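Local coordinates for protein dihydropteroate synthase (Mycobacterium smegmatis, PDB 6OMZ) that probably condenses para-aminobenzoate with 6-hydroxymethyl-7,8-dihydropterin diphosphate to give 7,8-dihydropteroate, the precursor from which folates are made, at residues D102-D107 and D122-R127; M146-V151 and L196-T201; H204-L209 and K229-T234. The protein carries 1 engineered substitution. One frame throughout, in Å; residues are numbered along the deposited sequence. Where two conformers were deposited one is given.

Contact 1: D102-D107 and D122-R127. With PMM (pterin-6-yl-methyl-monophosphate), chain D; EDO (1,2-ethanediol), chain G.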
loop_
_atom_site.group_PDB
_atom_site.type_symbol
_atom_site.label_atom_id
_atom_site.label_comp_id
_atom_site.label_asym_id
_atom_site.label_seq_id
_atom_site.Cartn_x
_atom_site.Cartn_y
_atom_site.Cartn_z
ATOM N N ASP A 102 1.882 5.372 6.065
ATOM C CA ASP A 102 2.587 5.218 4.791
ATOM C C ASP A 102 3.714 6.248 4.792
ATOM O O ASP A 102 3.516 7.416 4.452
ATOM C CB ASP A 102 1.615 5.419 3.629
ATOM C CG ASP A 102 2.242 5.174 2.262
ATOM O OD1 ASP A 102 3.489 5.182 2.116
ATOM O OD2 ASP A 102 1.461 4.968 1.309
ATOM N N THR A 103 4.907 5.825 5.214
ATOM C CA THR A 103 6.059 6.722 5.227
ATOM C C THR A 103 7.329 5.903 5.037
ATOM O O THR A 103 7.395 4.724 5.412
ATOM C CB THR A 103 6.143 7.556 6.534
ATOM O OG1 THR A 103 7.163 8.569 6.417
ATOM C CG2 THR A 103 6.506 6.666 7.723
ATOM N N MET A 104 8.329 6.539 4.412
ATOM C CA MET A 104 9.686 6.024 4.307
ATOM C C MET A 104 10.610 6.571 5.383
ATOM O O MET A 104 11.791 6.207 5.406
ATOM C CB MET A 104 10.328 6.391 2.958
ATOM C CG MET A 104 9.548 6.106 1.709
ATOM S SD MET A 104 10.516 6.695 0.286
ATOM C CE MET A 104 10.456 8.470 0.492
ATOM N N HIS A 105 10.130 7.474 6.228
ATOM C CA HIS A 105 10.994 8.246 7.112
ATOM C C HIS A 105 10.789 7.790 8.549
ATOM O O HIS A 105 9.659 7.791 9.046
ATOM C CB HIS A 105 10.703 9.735 6.944
ATOM C CG HIS A 105 10.848 10.200 5.528
ATOM N ND1 HIS A 105 9.838 10.841 4.843
ATOM C CD2 HIS A 105 11.882 10.092 4.659
ATOM C CE1 HIS A 105 10.251 11.126 3.618
ATOM N NE2 HIS A 105 11.486 10.679 3.480
ATOM N N ALA A 106 11.887 7.390 9.200
ATOM C CA ALA A 106 11.796 6.752 10.508
ATOM C C ALA A 106 11.209 7.695 11.554
ATOM O O ALA A 106 10.415 7.275 12.407
ATOM C CB ALA A 106 13.175 6.256 10.939
ATOM N N ASP A 107 11.590 8.973 11.512
ATOM C CA ASP A 107 11.083 9.913 12.504
ATOM C C ASP A 107 9.587 10.128 12.322
ATOM O O ASP A 107 8.846 10.274 13.306
ATOM C CB ASP A 107 11.841 11.247 12.415
ATOM C CG ASP A 107 13.269 11.165 12.933
ATOM O OD1 ASP A 107 13.678 10.116 13.482
ATOM O OD2 ASP A 107 13.991 12.179 12.789
ATOM N N ASP A 122 6.116 0.996 4.461
ATOM C CA ASP A 122 7.336 1.642 3.959
ATOM C C ASP A 122 7.546 1.290 2.489
ATOM O O ASP A 122 8.000 0.187 2.171
ATOM C CB ASP A 122 8.512 1.193 4.816
ATOM C CG ASP A 122 9.821 1.880 4.463
ATOM O OD1 ASP A 122 9.900 2.666 3.484
ATOM O OD2 ASP A 122 10.786 1.613 5.202
ATOM N N VAL A 123 7.241 2.233 1.587
ATOM C CA VAL A 123 7.401 1.940 0.161
ATOM C C VAL A 123 8.865 1.746 -0.220
ATOM O O VAL A 123 9.151 1.213 -1.298
ATOM C CB VAL A 123 6.736 3.021 -0.733
ATOM C CG1 VAL A 123 5.222 3.132 -0.423
ATOM C CG2 VAL A 123 7.434 4.375 -0.612
ATOM N N SER A 124 9.812 2.130 0.641
ATOM C CA SER A 124 11.207 1.844 0.352
ATOM C C SER A 124 11.658 0.495 0.892
ATOM O O SER A 124 12.802 0.098 0.638
ATOM C CB SER A 124 12.117 2.932 0.933
ATOM O OG SER A 124 12.209 2.765 2.346
ATOM N N GLY A 125 10.806 -0.206 1.637
ATOM C CA GLY A 125 11.199 -1.474 2.228
ATOM C C GLY A 125 12.364 -1.380 3.190
ATOM O O GLY A 125 13.169 -2.314 3.264
ATOM N N GLY A 126 12.475 -0.276 3.931
ATOM C CA GLY A 126 13.563 -0.065 4.861
ATOM C C GLY A 126 14.836 0.491 4.264
ATOM O O GLY A 126 15.801 0.715 5.009
ATOM N N ARG A 127 14.884 0.725 2.951
ATOM C CA ARG A 127 16.119 1.194 2.332
ATOM C C ARG A 127 16.280 2.709 2.371
ATOM O O ARG A 127 17.412 3.203 2.262
ATOM C CB ARG A 127 16.195 0.692 0.886
ATOM C CG ARG A 127 16.171 -0.829 0.798
ATOM C CD ARG A 127 16.517 -1.328 -0.587
ATOM N NE ARG A 127 17.859 -0.933 -1.012
ATOM C CZ ARG A 127 18.965 -1.626 -0.744
ATOM N NH1 ARG A 127 18.895 -2.749 -0.040
ATOM N NH2 ARG A 127 20.145 -1.198 -1.178
HETATM N N5 PMM D . 1.390 2.568 -3.647
HETATM C C6 PMM D . 1.476 3.866 -3.301
HETATM C C7 PMM D . 1.727 4.233 -1.990
HETATM N N8 PMM D . 1.933 3.370 -0.989
HETATM N N1 PMM D . 2.139 1.211 -0.325
HETATM C C2 PMM D . 2.143 -0.090 -0.603
HETATM N N2 PMM D . 2.447 -0.970 0.356
HETATM N N3 PMM D . 1.876 -0.588 -1.847
HETATM C C4 PMM D . 1.586 0.175 -2.958
HETATM O O4 PMM D . 1.333 -0.351 -4.037
HETATM C C4A PMM D . 1.591 1.631 -2.705
HETATM C C8A PMM D . 1.871 2.083 -1.357
HETATM C C9 PMM D . 1.401 4.871 -4.413
HETATM O O10 PMM D . 0.053 4.906 -4.952
HETATM P PA PMM D . -1.165 5.897 -4.511
HETATM O O1P PMM D . -2.326 5.467 -5.331
HETATM O O2P PMM D . -1.432 5.725 -3.015
HETATM O O3P PMM D . -0.741 7.333 -4.788
HETATM C C1 EDO G . 15.726 -3.515 6.727
HETATM O O1 EDO G . 16.022 -2.129 6.865
HETATM C C2 EDO G . 14.805 -3.741 5.532
HETATM O O2 EDO G . 15.432 -3.251 4.328
HETATM O O HOH W 1 6.026 4.545 2.575
HETATM O O HOH W 2 12.812 3.464 5.374
#
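M104 and V123 bring their side chains together between two loops at the C-terminal end of a parallel barrel, where water does much of the bridging. Followed outward, the M104 chain first sets CB beside D122 OD1 and S124 OG. Its CG then packs 3.6 Å from V123 CG2, and the bend at chi3 (-69°) leaves SD beside V123 CG2 and S124 CB before CE turns away. The other branch of V123, CG1, lies 3.3 Å from N8 of the bound pterin, so one valine serves both the loop packing and the ligand pocket. Polar atoms meet mainly through two waters. One donates a hydrogen bond to D102 OD1 (2.7 Å) and accepts from V123 N; the other donates to both M104 O and D122 OD2. D122 in turn organises its own loop: its OD1 takes S124 N in an Asx turn and S124 OG at 2.6 Å, both from the same face of the carboxylate, while OD2 receives G126 N from well above the plane. D102 OD2 approaches PMM N8 to 2.8 Å and forms a salt bridge with R269. On the other loop T103 OG1 accepts H105 N in an ST turn and also bonds E81. The contact thus joins the ends of neighbouring strands 98-102 and 119-122, with helix 106-114 beginning beyond H105, helix 132-139 touching D122, and strand 143-146 lying alongside V123.

Contact 2: M146-V151 and L196-T201. With PMM (pterin-6-yl-methyl-monophosphate), chain D; EDO (1,2-ethanediol), chain K; DMS (dimethyl sulfoxide), chain C.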
loop_
_atom_site.group_PDB
_atom_site.type_symbol
_atom_site.label_atom_id
_atom_site.label_comp_id
_atom_site.label_asym_id
_atom_site.label_seq_id
_atom_site.Cartn_x
_atom_site.Cartn_y
_atom_site.Cartn_z
ATOM N N MET A 146 7.685 -2.855 1.041
ATOM C CA MET A 146 7.354 -2.833 -0.377
ATOM C C MET A 146 8.613 -2.902 -1.229
ATOM O O MET A 146 9.660 -2.358 -0.869
ATOM C CB MET A 146 6.572 -1.569 -0.741
ATOM C CG MET A 146 5.741 -1.731 -2.007
ATOM S SD MET A 146 5.211 -0.146 -2.712
ATOM C CE MET A 146 6.762 0.386 -3.457
ATOM N N HIS A 147 8.502 -3.562 -2.378
ATOM C CA HIS A 147 9.635 -3.695 -3.289
ATOM C C HIS A 147 9.730 -2.483 -4.208
ATOM O O HIS A 147 8.810 -2.210 -4.985
ATOM C CB HIS A 147 9.539 -4.949 -4.149
ATOM C CG HIS A 147 10.726 -5.121 -5.039
ATOM N ND1 HIS A 147 10.839 -4.488 -6.257
ATOM C CD2 HIS A 147 11.884 -5.801 -4.854
ATOM C CE1 HIS A 147 12.007 -4.788 -6.797
ATOM N NE2 HIS A 147 12.661 -5.585 -5.968
ATOM N N TRP A 148 10.871 -1.807 -4.182
ATOM C CA TRP A 148 11.099 -0.706 -5.114
ATOM C C TRP A 148 12.603 -0.608 -5.313
ATOM O O TRP A 148 13.308 -0.144 -4.413
ATOM C CB TRP A 148 10.522 0.595 -4.565
ATOM C CG TRP A 148 10.688 1.792 -5.457
ATOM C CD1 TRP A 148 11.230 1.824 -6.717
ATOM C CD2 TRP A 148 10.294 3.129 -5.157
ATOM N NE1 TRP A 148 11.197 3.103 -7.212
ATOM C CE2 TRP A 148 10.634 3.927 -6.273
ATOM C CE3 TRP A 148 9.684 3.737 -4.049
ATOM C CZ2 TRP A 148 10.376 5.305 -6.318
ATOM C CZ3 TRP A 148 9.442 5.110 -4.088
ATOM C CH2 TRP A 148 9.786 5.875 -5.218
ATOM N N ARG A 149 13.101 -1.048 -6.466
ATOM C CA ARG A 149 14.538 -1.012 -6.715
ATOM C C ARG A 149 14.860 0.363 -7.279
ATOM O O ARG A 149 14.431 0.708 -8.385
ATOM C CB ARG A 149 14.988 -2.121 -7.662
ATOM C CG ARG A 149 16.524 -2.211 -7.726
ATOM C CD ARG A 149 17.015 -3.134 -8.839
ATOM N NE ARG A 149 16.646 -4.529 -8.614
ATOM C CZ ARG A 149 16.763 -5.478 -9.538
ATOM N NH1 ARG A 149 17.241 -5.174 -10.738
ATOM N NH2 ARG A 149 16.404 -6.725 -9.267
ATOM N N SER A 150 15.609 1.151 -6.509
ATOM C CA SER A 150 15.788 2.561 -6.771
ATOM C C SER A 150 17.240 2.928 -6.445
ATOM O O SER A 150 17.535 3.591 -5.452
ATOM C CB SER A 150 14.794 3.390 -5.956
ATOM O OG SER A 150 14.768 4.736 -6.391
ATOM N N VAL A 151 18.164 2.488 -7.302
ATOM C CA VAL A 151 19.584 2.711 -7.029
ATOM C C VAL A 151 19.998 4.160 -7.298
ATOM O O VAL A 151 20.897 4.684 -6.630
ATOM C CB VAL A 151 20.444 1.731 -7.846
ATOM N N LEU A 196 3.830 -2.913 -7.200
ATOM C CA LEU A 196 3.433 -2.823 -8.600
ATOM C C LEU A 196 3.627 -1.405 -9.129
ATOM O O LEU A 196 3.286 -0.425 -8.465
ATOM C CB LEU A 196 1.967 -3.251 -8.759
ATOM C CG LEU A 196 1.579 -4.632 -8.226
ATOM C CD1 LEU A 196 0.066 -4.855 -8.362
ATOM C CD2 LEU A 196 2.350 -5.714 -8.979
ATOM N N GLY A 197 4.212 -1.289 -10.323
ATOM C CA GLY A 197 4.390 -0.002 -10.959
ATOM C C GLY A 197 5.596 0.801 -10.505
ATOM O O GLY A 197 5.969 1.762 -11.181
ATOM N N PHE A 198 6.216 0.446 -9.384
ATOM C CA PHE A 198 7.370 1.187 -8.874
ATOM C C PHE A 198 8.621 0.697 -9.596
ATOM O O PHE A 198 9.161 -0.364 -9.273
ATOM C CB PHE A 198 7.493 1.009 -7.368
ATOM C CG PHE A 198 6.517 1.831 -6.568
ATOM C CD1 PHE A 198 5.235 1.364 -6.322
ATOM C CD2 PHE A 198 6.899 3.058 -6.034
ATOM C CE1 PHE A 198 4.347 2.102 -5.567
ATOM C CE2 PHE A 198 6.016 3.810 -5.266
ATOM C CZ PHE A 198 4.729 3.334 -5.038
ATOM N N ALA A 199 9.082 1.475 -10.582
ATOM C CA ALA A 199 10.200 1.091 -11.453
ATOM C C ALA A 199 9.935 -0.268 -12.091
ATOM O O ALA A 199 10.820 -1.113 -12.204
ATOM C CB ALA A 199 11.542 1.099 -10.709
ATOM N N LYS A 200 8.693 -0.469 -12.516
ATOM C CA LYS A 200 8.254 -1.707 -13.143
ATOM C C LYS A 200 7.325 -1.356 -14.297
ATOM O O LYS A 200 6.557 -0.395 -14.203
ATOM C CB LYS A 200 7.527 -2.616 -12.130
ATOM C CG LYS A 200 8.426 -3.115 -10.969
ATOM C CD LYS A 200 7.612 -3.999 -9.996
ATOM C CE LYS A 200 8.440 -4.412 -8.762
ATOM N NZ LYS A 200 8.567 -3.222 -7.827
ATOM N N THR A 201 7.403 -2.124 -15.386
ATOM C CA THR A 201 6.488 -1.943 -16.510
ATOM C C THR A 201 5.163 -2.655 -16.254
ATOM O O THR A 201 5.015 -3.452 -15.323
ATOM C CB THR A 201 7.079 -2.499 -17.807
ATOM O OG1 THR A 201 7.108 -3.933 -17.706
ATOM C CG2 THR A 201 8.486 -1.958 -18.057
HETATM N N5 PMM D . 1.390 2.568 -3.647
HETATM C C6 PMM D . 1.476 3.866 -3.301
HETATM C C7 PMM D . 1.727 4.233 -1.990
HETATM N N8 PMM D . 1.933 3.370 -0.989
HETATM N N1 PMM D . 2.139 1.211 -0.325
HETATM C C2 PMM D . 2.143 -0.090 -0.603
HETATM N N2 PMM D . 2.447 -0.970 0.356
HETATM N N3 PMM D . 1.876 -0.588 -1.847
HETATM C C4 PMM D . 1.586 0.175 -2.958
HETATM O O4 PMM D . 1.333 -0.351 -4.037
HETATM C C4A PMM D . 1.591 1.631 -2.705
HETATM C C8A PMM D . 1.871 2.083 -1.357
HETATM C C9 PMM D . 1.401 4.871 -4.413
HETATM O O10 PMM D . 0.053 4.906 -4.952
HETATM P PA PMM D . -1.165 5.897 -4.511
HETATM O O1P PMM D . -2.326 5.467 -5.331
HETATM O O2P PMM D . -1.432 5.725 -3.015
HETATM O O3P PMM D . -0.741 7.333 -4.788
HETATM C C1 EDO K . 12.874 -3.135 -0.781
HETATM O O1 EDO K . 12.290 -2.079 -1.559
HETATM C C2 EDO K . 13.459 -4.186 -1.715
HETATM O O2 EDO K . 14.366 -3.558 -2.630
HETATM S S DMS C . 13.270 4.789 -2.460
HETATM O O DMS C . 13.153 5.247 -3.878
HETATM C C1 DMS C . 14.844 3.912 -2.255
HETATM C C2 DMS C . 13.623 6.237 -1.427
HETATM O O HOH W 3 11.499 -1.992 -8.717
#
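M146 opens the segment by laying its methyl group over F198: CE stands 3.4 Å from the ring centroid, only 13° off the normal, and SD adds a Met-aromatic contact. The bend at chi3 (76°) puts CE over the phenyl while SD remains 3.5 Å from PMM N3, so the thioether is shared between ring and ligand. H147 comes next. Its ND1 accepts a hydrogen bond from K200 NZ at 3.0 Å, close to the imidazole plane, and its carbonyl takes a weak bond from the same ammonium, which also donates to F198 O, on a lone pair, and to G195 O; on the far side of the ring NE2 is bonded to E172. W148 then offers one indole face to F198, whose edge points at it with the planes 57° apart, and F198 CB sits over the five-membered ring. A dimethyl sulfoxide oxygen lies over the opposite face. W148 NE1, bonded to P156 O, stays near the methyl of A199. R149 ends the walk: its backbone N reaches F198 O through a water, and its carbonyl oxygen touches A199 CB at 3.7 Å. With ND1 accepting from an ammonium, H147 would carry its proton on NE2, facing E172; the ammonium, held by H147 ND1 and the carbonyls of F198 and G195, with H147 O a weak further partner, probably keeps its charge in this buried position and ties together the two loops that hold M146 and F198 beside the pterin.

Contact 3: H204-L209 and K229-T234. With PMM (pterin-6-yl-methyl-monophosphate), chain D.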
loop_
_atom_site.group_PDB
_atom_site.type_symbol
_atom_site.label_atom_id
_atom_site.label_comp_id
_atom_site.label_asym_id
_atom_site.label_seq_id
_atom_site.Cartn_x
_atom_site.Cartn_y
_atom_site.Cartn_z
ATOM N N HIS A 204 5.828 -6.340 -16.380
ATOM C CA HIS A 204 6.368 -6.783 -15.097
ATOM C C HIS A 204 5.250 -7.009 -14.083
ATOM O O HIS A 204 5.228 -8.022 -13.376
ATOM C CB HIS A 204 7.363 -5.757 -14.554
ATOM C CG HIS A 204 8.634 -5.659 -15.339
ATOM N ND1 HIS A 204 9.389 -4.507 -15.369
ATOM C CD2 HIS A 204 9.287 -6.561 -16.109
ATOM C CE1 HIS A 204 10.455 -4.700 -16.127
ATOM N NE2 HIS A 204 10.415 -5.937 -16.592
ATOM N N ASN A 205 4.317 -6.059 -13.994
ATOM C CA ASN A 205 3.224 -6.156 -13.028
ATOM C C ASN A 205 2.401 -7.427 -13.232
ATOM O O ASN A 205 2.063 -8.124 -12.263
ATOM C CB ASN A 205 2.326 -4.920 -13.138
ATOM C CG ASN A 205 2.962 -3.680 -12.538
ATOM O OD1 ASN A 205 4.032 -3.740 -11.924
ATOM N ND2 ASN A 205 2.291 -2.547 -12.691
ATOM N N TRP A 206 2.059 -7.735 -14.481
ATOM C CA TRP A 206 1.197 -8.887 -14.728
ATOM C C TRP A 206 1.936 -10.189 -14.439
ATOM O O TRP A 206 1.334 -11.149 -13.953
ATOM C CB TRP A 206 0.665 -8.862 -16.162
ATOM C CG TRP A 206 -0.326 -7.736 -16.410
ATOM C CD1 TRP A 206 -0.199 -6.716 -17.313
ATOM C CD2 TRP A 206 -1.578 -7.521 -15.733
ATOM N NE1 TRP A 206 -1.291 -5.879 -17.234
ATOM C CE2 TRP A 206 -2.150 -6.349 -16.273
ATOM C CE3 TRP A 206 -2.276 -8.214 -14.730
ATOM C CZ2 TRP A 206 -3.393 -5.846 -15.845
ATOM C CZ3 TRP A 206 -3.510 -7.712 -14.302
ATOM C CH2 TRP A 206 -4.047 -6.530 -14.856
ATOM N N ALA A 207 3.245 -10.243 -14.716
ATOM C CA ALA A 207 4.009 -11.424 -14.318
ATOM C C ALA A 207 4.033 -11.570 -12.799
ATOM O O ALA A 207 3.889 -12.680 -12.278
ATOM C CB ALA A 207 5.437 -11.373 -14.881
ATOM N N LEU A 208 4.186 -10.451 -12.071
ATOM C CA LEU A 208 4.205 -10.524 -10.612
ATOM C C LEU A 208 2.861 -10.969 -10.060
ATOM O O LEU A 208 2.807 -11.727 -9.084
ATOM C CB LEU A 208 4.586 -9.169 -10.015
ATOM C CG LEU A 208 6.066 -8.833 -10.235
ATOM C CD1 LEU A 208 6.299 -7.332 -10.051
ATOM C CD2 LEU A 208 6.911 -9.659 -9.275
ATOM N N LEU A 209 1.770 -10.500 -10.670
ATOM C CA LEU A 209 0.446 -10.872 -10.201
ATOM C C LEU A 209 0.143 -12.324 -10.531
ATOM O O LEU A 209 -0.402 -13.056 -9.698
ATOM C CB LEU A 209 -0.595 -9.939 -10.802
ATOM C CG LEU A 209 -0.592 -8.550 -10.157
ATOM C CD1 LEU A 209 -1.533 -7.661 -10.952
ATOM C CD2 LEU A 209 -1.048 -8.656 -8.687
ATOM N N LYS A 229 -3.302 2.276 -10.702
ATOM C CA LYS A 229 -1.926 2.421 -11.159
ATOM C C LYS A 229 -1.851 2.507 -12.686
ATOM O O LYS A 229 -2.785 2.138 -13.411
ATOM C CB LYS A 229 -1.071 1.265 -10.640
ATOM C CG LYS A 229 -0.921 1.264 -9.115
ATOM C CD LYS A 229 0.535 1.240 -8.698
ATOM C CE LYS A 229 0.692 1.436 -7.192
ATOM N NZ LYS A 229 1.317 0.257 -6.551
ATOM N N ARG A 230 -0.704 2.990 -13.164
ATOM C CA ARG A 230 -0.525 3.323 -14.573
ATOM C C ARG A 230 -0.778 2.132 -15.491
ATOM O O ARG A 230 -1.307 2.307 -16.597
ATOM C CB ARG A 230 0.884 3.884 -14.783
ATOM C CG ARG A 230 1.156 4.432 -16.186
ATOM C CD ARG A 230 2.457 5.272 -16.253
ATOM N NE ARG A 230 3.668 4.476 -16.013
ATOM C CZ ARG A 230 4.365 3.853 -16.962
ATOM N NH1 ARG A 230 3.985 3.924 -18.235
ATOM N NH2 ARG A 230 5.448 3.152 -16.637
ATOM N N PHE A 231 -0.389 0.918 -15.072
ATOM C CA PHE A 231 -0.600 -0.244 -15.940
ATOM C C PHE A 231 -2.081 -0.527 -16.187
ATOM O O PHE A 231 -2.421 -1.111 -17.222
ATOM C CB PHE A 231 0.117 -1.497 -15.387
ATOM C CG PHE A 231 -0.590 -2.233 -14.251
ATOM C CD1 PHE A 231 -0.925 -1.592 -13.061
ATOM C CD2 PHE A 231 -0.818 -3.607 -14.347
ATOM C CE1 PHE A 231 -1.516 -2.279 -12.018
ATOM C CE2 PHE A 231 -1.410 -4.315 -13.300
ATOM C CZ PHE A 231 -1.759 -3.645 -12.127
ATOM N N LEU A 232 -2.971 -0.098 -15.293
ATOM C CA LEU A 232 -4.394 -0.219 -15.589
ATOM C C LEU A 232 -4.829 0.811 -16.619
ATOM O O LEU A 232 -5.692 0.527 -17.459
ATOM C CB LEU A 232 -5.215 -0.088 -14.305
ATOM C CG LEU A 232 -4.889 -1.142 -13.250
ATOM C CD1 LEU A 232 -5.824 -0.991 -12.048
ATOM C CD2 LEU A 232 -4.989 -2.539 -13.850
ATOM N N GLY A 233 -4.239 2.010 -16.588
ATOM C CA GLY A 233 -4.495 2.964 -17.656
ATOM C C GLY A 233 -4.064 2.418 -19.005
ATOM O O GLY A 233 -4.736 2.630 -20.018
ATOM N N THR A 234 -2.959 1.664 -19.014
ATOM C CA THR A 234 -2.436 1.052 -20.234
ATOM C C THR A 234 -3.321 -0.095 -20.692
ATOM O O THR A 234 -3.679 -0.189 -21.873
ATOM C CB THR A 234 -1.008 0.549 -19.975
ATOM O OG1 THR A 234 -0.176 1.658 -19.614
ATOM C CG2 THR A 234 -0.439 -0.142 -21.211
HETATM N N5 PMM D . 1.390 2.568 -3.647
HETATM C C6 PMM D . 1.476 3.866 -3.301
HETATM C C7 PMM D . 1.727 4.233 -1.990
HETATM N N8 PMM D . 1.933 3.370 -0.989
HETATM N N1 PMM D . 2.139 1.211 -0.325
HETATM C C2 PMM D . 2.143 -0.090 -0.603
HETATM N N2 PMM D . 2.447 -0.970 0.356
HETATM N N3 PMM D . 1.876 -0.588 -1.847
HETATM C C4 PMM D . 1.586 0.175 -2.958
HETATM O O4 PMM D . 1.333 -0.351 -4.037
HETATM C C4A PMM D . 1.591 1.631 -2.705
HETATM C C8A PMM D . 1.871 2.083 -1.357
HETATM C C9 PMM D . 1.401 4.871 -4.413
HETATM O O10 PMM D . 0.053 4.906 -4.952
HETATM P PA PMM D . -1.165 5.897 -4.511
HETATM O O1P PMM D . -2.326 5.467 -5.331
HETATM O O2P PMM D . -1.432 5.725 -3.015
HETATM O O3P PMM D . -0.741 7.333 -4.788
HETATM O O HOH W 4 -1.348 -3.405 -18.697
#
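N205 and W206 close on the ring of F231 from different directions. The amide of N205 comes over one face, ND2 lying 3.3 Å from F231 CG with the amide nearly perpendicular to the phenyl (85°), and N205 CB makes a CH-pi contact above the same face. W206 turns a face of its own toward F231: CE2 of the phenyl is 3.6 Å from W206 CZ2, the two rings being inclined obliquely. L209 CD1 reaches F231 CE2 more loosely at 4.1 Å, while L232 CD2 touches W206 CZ2 and also lies over the face of F231 turned away from N205. In F231, CG stands between the backbone N and the carbonyl carbon (chi1 79°), which sends the ring across to the partner helix.

The next shell fixes these groups. N205 OD1 accepts from G197 N, which settles the rotation of the amide and leaves ND2 to face the ring. A water in the plane of the indole accepts from W206 NE1 at 2.9 Å and donates to F231 O, linking the tryptophan to the backbone of the other helix. Helix 250-262 adds I256 against W206, F231 and L232.

The axes of 204-209 and 230-234 cross nearly at right angles (-106°), approaching to 11.3 Å. In the conformer given, K229 NZ, from the N-cap of helix 230-235, bonds PMM O4 at 2.6 Å and also donates to G225 O and L196 O. Helix 202-210 thus packs across the short helix that follows strand 223-224, and the lysine reaching the bound pterin monophosphate fits a TIM barrel, whose site lies on the loops after the strands.

In the fold
From the N terminus, the chain follows strand 98-102 into contact 1, which closes a short excursion through helix 106-114 and strand 119-122. Strand 143-146 then leads to contact 2, a longer loop that encloses helix 165-182 and strand 190-193. Contact 3 closes the next excursion, past helix 212-216 and strand 223-224. None nests in or crosses another; they stand in series. In space contact 2 touches both others: D122 O probably bonds M146 N, joining it to contact 1, and K200 packs on L208 of contact 3. Contacts 1 and 3 are linked only through contact 2 and the pterin, which all three touch, so successive strand ends share one pocket.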